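Side-chain contacts in Mypaa.01249.c (Mycobacterium paratuberculosis, PDB 3RD5), which is of uncharacterised function but belongs to the short-chain dehydrogenase/reductase family and is therefore probably an oxidoreductase: residues E109-T114 with R157-W162; Q180-A185 with A276-S281; T235-S240 with S247-R252. All coordinates share one frame; numbering follows the deposited sequence. Where two conformers were deposited one is given.

Overall arrangement
The three contacts sit in a single-chain Rossmann-type fold whose sheet runs from strand 63-68 to strand 259-261, with helices on both faces. Contacts 1 and 2 share helix 161-185: contact 1 ties its N-terminal end to the start of helix 110-126, and contact 2 joins its C-terminal end to helix 271-285. Their centres are about 23 Å apart and their nearest atoms about 6 Å, without touching. Contact 3, which seats helix 226-240 on strand 248-251, is nested in the loop closed by contact 2; the nearest atoms of these two lie about 6 Å apart. Contacts 1 and 3, centres about 26 Å apart, fall on opposite sides of the chain's centre.

Contact 1. Residues E109-T114 with R157-W162; sequences ESQIGT and RRYSPW
Gln111 reaches across from the first turn of helix 110-126 to Tyr159 and Pro161, which lead into helix 161-185; in this Rossmann-type fold of the short-chain dehydrogenases, the contact joins the N-terminal ends of two helices. The tight part is polar. One amide nitrogen, Gln111 NE2, donates twice: to Tyr159 OH at 2.9 Å, nearly within the amide plane, and to the backbone oxygen Pro161 O at 3.0 Å, on a lone pair in the carbonyl plane. Two bonds on NE2, with Gln111 OE1 accepting from Ala98 N, fix the amide's rotation. Tyr159 OH is also hydrogen-bonded to Val99 O, which ties the ring to the loop that follows strand 87-92.

Glu109 packs more loosely against the same ring. Its carboxylate comes at the ring edge, the planes 44° apart, and Glu109 OE2 stays 3.4 Å from Tyr159 OH. Pro161 lies at the margin: its CB points away from helix 110-126 and its backbone oxygen makes the contact. Like Tyr159 it remains partly exposed, whereas Glu109 and Gln111 are buried.

The bend at chi2 (-82°) folds the Glu109 carboxylate back over its own helix end as an N-cap. Gln111 N meets Glu109 OE2 from above the carboxylate plane, while Ile112 N donates to Glu109 OE1 at 2.9 Å, on the syn side but tilted from the carboxylate plane, almost straight at 178°.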
loop_
_atom_site.group_PDB
_atom_site.type_symbol
_atom_site.label_atom_id
_atom_site.label_comp_id
_atom_site.label_asym_id
_atom_site.label_seq_id
_atom_site.Cartn_x
_atom_site.Cartn_y
_atom_site.Cartn_z
ATOM N N GLU A 109 -16.232 -6.850 -0.871
ATOM C CA GLU A 109 -15.485 -8.068 -1.218
ATOM C C GLU A 109 -14.108 -7.945 -0.551
ATOM O O GLU A 109 -13.513 -6.855 -0.510
ATOM C CB GLU A 109 -15.416 -8.253 -2.735
ATOM C CG GLU A 109 -14.660 -9.474 -3.218
ATOM C CD GLU A 109 -13.132 -9.284 -3.269
ATOM O OE1 GLU A 109 -12.708 -8.177 -3.677
ATOM O OE2 GLU A 109 -12.373 -10.218 -2.892
ATOM N N SER A 110 -13.602 -9.037 0.004
ATOM C CA SER A 110 -12.473 -8.876 0.935
ATOM C C SER A 110 -11.174 -8.361 0.319
ATOM O O SER A 110 -10.438 -7.631 0.980
ATOM C CB SER A 110 -12.239 -10.140 1.780
ATOM O OG SER A 110 -11.667 -11.197 1.018
ATOM N N GLN A 111 -10.891 -8.716 -0.923
ATOM C CA GLN A 111 -9.637 -8.268 -1.536
ATOM C C GLN A 111 -9.722 -6.781 -1.868
ATOM O O GLN A 111 -8.818 -6.018 -1.522
ATOM C CB GLN A 111 -9.235 -9.135 -2.726
ATOM C CG GLN A 111 -9.055 -10.590 -2.338
ATOM C CD GLN A 111 -8.434 -11.418 -3.425
ATOM O OE1 GLN A 111 -7.244 -11.248 -3.762
ATOM N NE2 GLN A 111 -9.215 -12.344 -3.990
ATOM N N ILE A 112 -10.744 -6.347 -2.591
ATOM C CA ILE A 112 -10.868 -4.900 -2.857
ATOM C C ILE A 112 -11.021 -4.146 -1.540
ATOM O O ILE A 112 -10.485 -3.028 -1.390
ATOM C CB ILE A 112 -11.985 -4.591 -3.875
ATOM C CG1 ILE A 112 -11.903 -3.176 -4.408
ATOM C CG2 ILE A 112 -13.387 -4.816 -3.286
ATOM C CD1 ILE A 112 -10.730 -2.921 -5.371
ATOM N N GLY A 113 -11.727 -4.731 -0.583
ATOM C CA GLY A 113 -11.979 -4.064 0.696
ATOM C C GLY A 113 -10.718 -3.865 1.519
ATOM O O GLY A 113 -10.525 -2.798 2.132
ATOM N N THR A 114 -9.891 -4.875 1.595
ATOM C CA THR A 114 -8.653 -4.834 2.379
ATOM C C THR A 114 -7.580 -4.038 1.643
ATOM O O THR A 114 -6.970 -3.108 2.176
ATOM C CB THR A 114 -8.098 -6.251 2.627
ATOM O OG1 THR A 114 -9.086 -7.047 3.307
ATOM C CG2 THR A 114 -6.794 -6.214 3.462
ATOM N N ARG A 157 -21.827 -11.137 -10.048
ATOM C CA ARG A 157 -20.988 -11.725 -11.069
ATOM C C ARG A 157 -20.108 -12.807 -10.404
ATOM O O ARG A 157 -19.613 -12.596 -9.312
ATOM C CB ARG A 157 -20.101 -10.654 -11.768
ATOM C CG ARG A 157 -19.146 -9.900 -10.870
ATOM C CD ARG A 157 -18.665 -8.603 -11.526
ATOM N NE ARG A 157 -17.797 -7.775 -10.688
ATOM C CZ ARG A 157 -16.468 -7.663 -10.828
ATOM N NH1 ARG A 157 -15.813 -8.349 -11.755
ATOM N NH2 ARG A 157 -15.820 -6.823 -10.046
ATOM N N ARG A 158 -19.945 -13.940 -11.066
ATOM C CA ARG A 158 -19.179 -15.071 -10.540
ATOM C C ARG A 158 -17.800 -14.594 -10.088
ATOM O O ARG A 158 -17.084 -13.857 -10.816
ATOM C CB ARG A 158 -19.019 -16.156 -11.604
ATOM C CG ARG A 158 -18.041 -17.275 -11.228
ATOM C CD ARG A 158 -17.834 -18.229 -12.441
ATOM N NE ARG A 158 -19.003 -19.006 -12.657
ATOM C CZ ARG A 158 -19.577 -19.293 -13.835
ATOM N NH1 ARG A 158 -19.171 -18.743 -14.988
ATOM N NH2 ARG A 158 -20.607 -20.079 -13.839
ATOM N N TYR A 159 -17.392 -15.040 -8.905
ATOM C CA TYR A 159 -16.106 -14.672 -8.349
ATOM C C TYR A 159 -14.952 -15.422 -9.003
ATOM O O TYR A 159 -15.050 -16.609 -9.311
ATOM C CB TYR A 159 -16.119 -14.999 -6.868
ATOM C CG TYR A 159 -14.928 -14.538 -6.036
ATOM C CD1 TYR A 159 -14.735 -13.179 -5.735
ATOM C CD2 TYR A 159 -14.050 -15.470 -5.488
ATOM C CE1 TYR A 159 -13.691 -12.813 -4.888
ATOM C CE2 TYR A 159 -13.028 -15.105 -4.657
ATOM C CZ TYR A 159 -12.848 -13.792 -4.391
ATOM O OH TYR A 159 -11.791 -13.493 -3.486
ATOM N N SER A 160 -13.808 -14.737 -9.131
ATOM C CA SER A 160 -12.516 -15.297 -9.489
ATOM C C SER A 160 -11.516 -14.862 -8.415
ATOM O O SER A 160 -11.243 -13.639 -8.307
ATOM C CB SER A 160 -12.089 -14.765 -10.839
ATOM O OG SER A 160 -10.674 -15.027 -11.032
ATOM N N PRO A 161 -10.937 -15.791 -7.632
ATOM C CA PRO A 161 -9.950 -15.375 -6.637
ATOM C C PRO A 161 -8.820 -14.497 -7.231
ATOM O O PRO A 161 -8.444 -13.479 -6.641
ATOM C CB PRO A 161 -9.433 -16.679 -6.055
ATOM C CG PRO A 161 -10.631 -17.602 -6.192
ATOM C CD PRO A 161 -11.275 -17.233 -7.484
ATOM N N TRP A 162 -8.261 -14.912 -8.358
ATOM C CA TRP A 162 -7.144 -14.166 -8.953
ATOM C C TRP A 162 -7.603 -12.893 -9.616
ATOM O O TRP A 162 -6.905 -11.856 -9.485
ATOM C CB TRP A 162 -6.298 -15.045 -9.906
ATOM C CG TRP A 162 -5.373 -15.927 -9.149
ATOM C CD1 TRP A 162 -5.519 -17.275 -8.885
ATOM C CD2 TRP A 162 -4.211 -15.503 -8.444
ATOM N NE1 TRP A 162 -4.484 -17.691 -8.096
ATOM C CE2 TRP A 162 -3.659 -16.628 -7.821
ATOM C CE3 TRP A 162 -3.555 -14.265 -8.324
ATOM C CZ2 TRP A 162 -2.477 -16.539 -7.036
ATOM C CZ3 TRP A 162 -2.379 -14.191 -7.553
ATOM C CH2 TRP A 162 -1.868 -15.343 -6.939
#

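Contact 2. Residues Q180-A185 with A276-S281; sequences QRRLTA and ALWALS
Arg182 and Trp278 make this contact between them, each giving up more than 50 Å² of surface to the other's segment. In the given one of two deposited conformers of Arg182, to which the stack and the cation-pi pairing apply, the guanidinium lies nearly flat on the indole, with the planes 17° apart and the centres separated by 3.8 Å. The overlap centres on the five-membered ring: Trp278 NE1 sits over the centre of the guanidinium, and the closest approach, 3.3 Å, is from Arg182 NH2 to Trp278 CD1. With Arg182 CZ above the ring face, 28° off its normal, the pairing is a cation-pi interaction as well as a stack. Farther back along the arginine, Arg182 CD adds a CH-pi contact to the same Trp278 ring, 4.2 Å from its centroid.

The two residues belong to helix 161-185 of the Rossmann-type core, near its C-terminal end, and to the C-terminal helix 271-285. Because Arg182 is extended from CG to NE, it can span a CA-to-CA distance of 10.6 Å to Trp278.

Acidic neighbours hold both flat groups. Glu178 forms a salt bridge with Arg182 NE, and Trp278 NE1 donates to Glu282 OE2, so Arg182 NE and Trp278 NE1 have in-chain acidic partners, and the flat faces still stack. Phe120 of helix 110-126 meets the indole edge-to-face. Arg182 NE sits over the indole face toward the rim, 3.8 Å from Trp278 CE2.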
loop_
_atom_site.group_PDB
_atom_site.type_symbol
_atom_site.label_atom_id
_atom_site.label_comp_id
_atom_site.label_asym_id
_atom_site.label_seq_id
_atom_site.Cartn_x
_atom_site.Cartn_y
_atom_site.Cartn_z
ATOM N N GLN A 180 -1.901 11.503 -6.724
ATOM C CA GLN A 180 -0.892 12.457 -7.133
ATOM C C GLN A 180 -1.505 13.635 -7.875
ATOM O O GLN A 180 -1.109 14.786 -7.653
ATOM C CB GLN A 180 0.200 11.786 -7.968
ATOM C CG GLN A 180 1.328 12.776 -8.319
ATOM C CD GLN A 180 2.028 13.285 -7.093
ATOM O OE1 GLN A 180 2.630 12.524 -6.360
ATOM N NE2 GLN A 180 1.987 14.602 -6.873
ATOM N N ARG A 181 -2.474 13.367 -8.754
ATOM C CA ARG A 181 -3.139 14.471 -9.496
ATOM C C ARG A 181 -3.751 15.462 -8.504
ATOM O O ARG A 181 -3.605 16.693 -8.681
ATOM C CB ARG A 181 -4.190 13.943 -10.434
ATOM C CG ARG A 181 -4.760 14.994 -11.361
ATOM C CD ARG A 181 -5.931 14.459 -12.151
ATOM N NE ARG A 181 -7.117 14.254 -11.343
ATOM C CZ ARG A 181 -7.921 15.227 -10.911
ATOM N NH1 ARG A 181 -7.673 16.515 -11.214
ATOM N NH2 ARG A 181 -9.003 14.936 -10.191
ATOM N N ARG A 182 -4.407 14.956 -7.476
ATOM C CA ARG A 182 -5.033 15.810 -6.473
ATOM C C ARG A 182 -4.034 16.563 -5.610
ATOM O O ARG A 182 -4.254 17.733 -5.266
ATOM C CB ARG A 182 -6.001 14.988 -5.645
ATOM C CG ARG A 182 -7.277 14.668 -6.407
ATOM C CD ARG A 182 -8.132 13.696 -5.632
ATOM N NE ARG A 182 -9.425 13.429 -6.238
ATOM C CZ ARG A 182 -10.588 13.938 -5.813
ATOM N NH1 ARG A 182 -10.635 14.741 -4.793
ATOM N NH2 ARG A 182 -11.726 13.564 -6.372
ATOM N N LEU A 183 -2.923 15.914 -5.267
ATOM C CA LEU A 183 -1.884 16.557 -4.470
ATOM C C LEU A 183 -1.296 17.703 -5.256
ATOM O O LEU A 183 -1.116 18.810 -4.724
ATOM C CB LEU A 183 -0.799 15.539 -4.066
ATOM C CG LEU A 183 -1.198 14.482 -3.041
ATOM C CD1 LEU A 183 -0.117 13.425 -2.918
ATOM C CD2 LEU A 183 -1.507 15.144 -1.656
ATOM N N THR A 184 -0.984 17.475 -6.526
ATOM C CA THR A 184 -0.411 18.534 -7.384
ATOM C C THR A 184 -1.396 19.690 -7.524
ATOM O O THR A 184 -0.997 20.864 -7.357
ATOM C CB THR A 184 -0.018 17.957 -8.737
ATOM O OG1 THR A 184 1.035 16.984 -8.561
ATOM C CG2 THR A 184 0.464 19.071 -9.708
ATOM N N ALA A 185 -2.667 19.386 -7.754
ATOM C CA ALA A 185 -3.676 20.448 -7.877
ATOM C C ALA A 185 -3.837 21.261 -6.603
ATOM O O ALA A 185 -4.141 22.470 -6.691
ATOM C CB ALA A 185 -4.992 19.857 -8.286
ATOM N N ALA A 276 -12.973 8.236 -11.735
ATOM C CA ALA A 276 -14.256 7.608 -11.438
ATOM C C ALA A 276 -14.144 6.656 -10.253
ATOM O O ALA A 276 -14.997 6.654 -9.361
ATOM C CB ALA A 276 -14.755 6.813 -12.669
ATOM N N LEU A 277 -13.061 5.877 -10.220
ATOM C CA LEU A 277 -12.819 4.967 -9.092
ATOM C C LEU A 277 -12.677 5.751 -7.788
ATOM O O LEU A 277 -13.141 5.306 -6.741
ATOM C CB LEU A 277 -11.577 4.096 -9.335
ATOM C CG LEU A 277 -11.162 3.229 -8.137
ATOM C CD1 LEU A 277 -12.199 2.142 -7.802
ATOM C CD2 LEU A 277 -9.808 2.598 -8.462
ATOM N N TRP A 278 -12.019 6.914 -7.840
ATOM C CA TRP A 278 -11.902 7.747 -6.660
ATOM C C TRP A 278 -13.261 8.152 -6.116
ATOM O O TRP A 278 -13.525 8.070 -4.899
ATOM C CB TRP A 278 -11.047 8.986 -6.983
ATOM C CG TRP A 278 -10.679 9.755 -5.748
ATOM C CD1 TRP A 278 -11.481 10.597 -5.035
ATOM C CD2 TRP A 278 -9.437 9.673 -5.017
ATOM N NE1 TRP A 278 -10.825 11.017 -3.901
ATOM C CE2 TRP A 278 -9.571 10.476 -3.883
ATOM C CE3 TRP A 278 -8.216 9.000 -5.236
ATOM C CZ2 TRP A 278 -8.539 10.575 -2.920
ATOM C CZ3 TRP A 278 -7.218 9.102 -4.306
ATOM C CH2 TRP A 278 -7.379 9.912 -3.168
ATOM N N ALA A 279 -14.167 8.564 -7.007
ATOM C CA ALA A 279 -15.504 8.955 -6.601
ATOM C C ALA A 279 -16.252 7.794 -5.960
ATOM O O ALA A 279 -16.873 7.934 -4.903
ATOM C CB ALA A 279 -16.310 9.499 -7.820
ATOM N N LEU A 280 -16.217 6.633 -6.597
ATOM C CA LEU A 280 -16.843 5.439 -6.031
ATOM C C LEU A 280 -16.247 5.105 -4.655
ATOM O O LEU A 280 -16.981 4.751 -3.722
ATOM C CB LEU A 280 -16.691 4.278 -6.993
ATOM C CG LEU A 280 -17.106 2.891 -6.499
ATOM C CD1 LEU A 280 -18.517 2.817 -5.983
ATOM C CD2 LEU A 280 -16.811 1.848 -7.583
ATOM N N SER A 281 -14.933 5.253 -4.531
ATOM C CA SER A 281 -14.242 4.921 -3.286
ATOM C C SER A 281 -14.622 5.868 -2.133
ATOM O O SER A 281 -14.758 5.453 -0.962
ATOM C CB SER A 281 -12.726 4.890 -3.494
ATOM O OG SER A 281 -12.389 3.877 -4.460
#

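Contact 3. Residues T235-S240 with S247-R252; sequences TLYAAS and SFVGPR
Val249 directs both of its methyl groups at helix 226-240, where they meet Tyr237 and Ala238. Its CG1 is anti to the backbone N (chi1 171°) and meets Tyr237, lying 3.4 Å from Tyr237 CD1, obliquely to the ring. Val249 CG2, anti to the carbonyl carbon, is shared: it touches the same Tyr237 CD1 at 3.7 Å and also packs against Ala238 CB at 4.1 Å. Tyr237 likewise has CG anti to its nitrogen (chi1 -176°), which brings the ring across the valine at about a right angle; CB, CG, CD1 and CE1 of Tyr237 all lie within about 4.1 Å of a Val249 methyl.

The contact is the seating of a helix against the sheet of a Rossmann-type fold. Strand 248-251 pairs on one side with strand 191-195 and on the other with strand 259-261, whose Thr259 and Pro261 also touch the Tyr237 side chain. Trp6 meets the Tyr237 ring edge-to-face.

No hydrogen bond crosses between the two segments. The joint therefore rests on van der Waals contact among apolar groups, and without a directional bond it depends on shape and on burial of the methyls.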
loop_
_atom_site.group_PDB
_atom_site.type_symbol
_atom_site.label_atom_id
_atom_site.label_comp_id
_atom_site.label_asym_id
_atom_site.label_seq_id
_atom_site.Cartn_x
_atom_site.Cartn_y
_atom_site.Cartn_z
ATOM N N THR A 235 9.815 -1.706 -2.223
ATOM C CA THR A 235 9.140 -0.725 -1.375
ATOM C C THR A 235 10.126 0.265 -0.746
ATOM O O THR A 235 9.866 1.463 -0.693
ATOM C CB THR A 235 8.356 -1.409 -0.271
ATOM O OG1 THR A 235 7.438 -2.349 -0.834
ATOM C CG2 THR A 235 7.579 -0.407 0.572
ATOM N N LEU A 236 11.253 -0.260 -0.275
ATOM C CA LEU A 236 12.258 0.565 0.404
ATOM C C LEU A 236 12.867 1.625 -0.523
ATOM O O LEU A 236 13.157 2.739 -0.114
ATOM C CB LEU A 236 13.327 -0.347 1.034
ATOM C CG LEU A 236 12.863 -1.177 2.245
ATOM C CD1 LEU A 236 13.865 -2.318 2.587
ATOM C CD2 LEU A 236 12.595 -0.270 3.464
ATOM N N TYR A 237 13.043 1.260 -1.800
ATOM C CA TYR A 237 13.485 2.213 -2.812
ATOM C C TYR A 237 12.426 3.317 -3.015
ATOM O O TYR A 237 12.729 4.511 -2.951
ATOM C CB TYR A 237 13.771 1.462 -4.113
ATOM C CG TYR A 237 14.342 2.266 -5.259
ATOM C CD1 TYR A 237 13.512 2.997 -6.081
ATOM C CD2 TYR A 237 15.673 2.194 -5.577
ATOM C CE1 TYR A 237 13.998 3.647 -7.224
ATOM C CE2 TYR A 237 16.159 2.842 -6.713
ATOM C CZ TYR A 237 15.305 3.547 -7.510
ATOM O OH TYR A 237 15.812 4.181 -8.646
ATOM N N ALA A 238 11.162 2.932 -3.168
ATOM C CA ALA A 238 10.080 3.913 -3.300
ATOM C C ALA A 238 9.936 4.815 -2.066
ATOM O O ALA A 238 9.641 5.995 -2.190
ATOM C CB ALA A 238 8.744 3.214 -3.595
ATOM N N ALA A 239 10.209 4.267 -0.886
ATOM C CA ALA A 239 10.085 5.041 0.365
ATOM C C ALA A 239 11.196 6.016 0.599
ATOM O O ALA A 239 11.017 6.933 1.402
ATOM C CB ALA A 239 10.003 4.091 1.557
ATOM N N SER A 240 12.332 5.835 -0.084
ATOM C CA SER A 240 13.548 6.567 0.250
ATOM C C SER A 240 14.135 7.461 -0.842
ATOM O O SER A 240 14.945 8.334 -0.508
ATOM C CB SER A 240 14.618 5.596 0.743
ATOM O OG SER A 240 15.024 4.699 -0.262
ATOM N N SER A 247 5.511 7.734 -9.618
ATOM C CA SER A 247 6.448 6.711 -10.048
ATOM C C SER A 247 6.010 5.366 -9.505
ATOM O O SER A 247 5.470 5.297 -8.399
ATOM C CB SER A 247 7.844 6.984 -9.523
ATOM O OG SER A 247 8.413 8.157 -10.062
ATOM N N PHE A 248 6.267 4.307 -10.249
ATOM C CA PHE A 248 6.010 2.920 -9.861
ATOM C C PHE A 248 7.360 2.181 -9.938
ATOM O O PHE A 248 7.994 2.239 -11.010
ATOM C CB PHE A 248 5.055 2.307 -10.888
ATOM C CG PHE A 248 4.567 0.903 -10.601
ATOM C CD1 PHE A 248 4.458 0.389 -9.329
ATOM C CD2 PHE A 248 4.164 0.104 -11.668
ATOM C CE1 PHE A 248 3.899 -0.893 -9.079
ATOM C CE2 PHE A 248 3.605 -1.152 -11.435
ATOM C CZ PHE A 248 3.484 -1.656 -10.161
ATOM N N VAL A 249 7.798 1.580 -8.824
ATOM C CA VAL A 249 9.128 0.989 -8.658
ATOM C C VAL A 249 8.978 -0.528 -8.579
ATOM O O VAL A 249 8.104 -1.066 -7.886
ATOM C CB VAL A 249 9.774 1.497 -7.304
ATOM C CG1 VAL A 249 11.090 0.726 -6.945
ATOM C CG2 VAL A 249 10.034 3.048 -7.460
ATOM N N GLY A 250 9.882 -1.255 -9.236
ATOM C CA GLY A 250 9.919 -2.699 -9.107
ATOM C C GLY A 250 11.091 -3.285 -9.865
ATOM O O GLY A 250 11.945 -2.571 -10.344
ATOM N N PRO A 251 11.112 -4.624 -9.983
ATOM C CA PRO A 251 12.234 -5.275 -10.671
ATOM C C PRO A 251 12.140 -5.027 -12.175
ATOM O O PRO A 251 11.057 -5.001 -12.771
ATOM C CB PRO A 251 12.025 -6.748 -10.341
ATOM C CG PRO A 251 11.135 -6.772 -9.133
ATOM C CD PRO A 251 10.223 -5.606 -9.340
ATOM N N ARG A 252 13.296 -4.836 -12.793
ATOM C CA ARG A 252 13.384 -4.459 -14.214
ATOM C C ARG A 252 12.567 -5.367 -15.124
ATOM O O ARG A 252 11.913 -4.880 -16.053
ATOM C CB ARG A 252 14.843 -4.438 -14.674
ATOM C CG ARG A 252 15.040 -4.179 -16.162
ATOM C CD ARG A 252 16.492 -3.983 -16.510
ATOM N NE ARG A 252 16.659 -3.835 -17.945
ATOM C CZ ARG A 252 17.821 -4.018 -18.575
ATOM N NH1 ARG A 252 18.909 -4.344 -17.887
ATOM N NH2 ARG A 252 17.885 -3.913 -19.902
#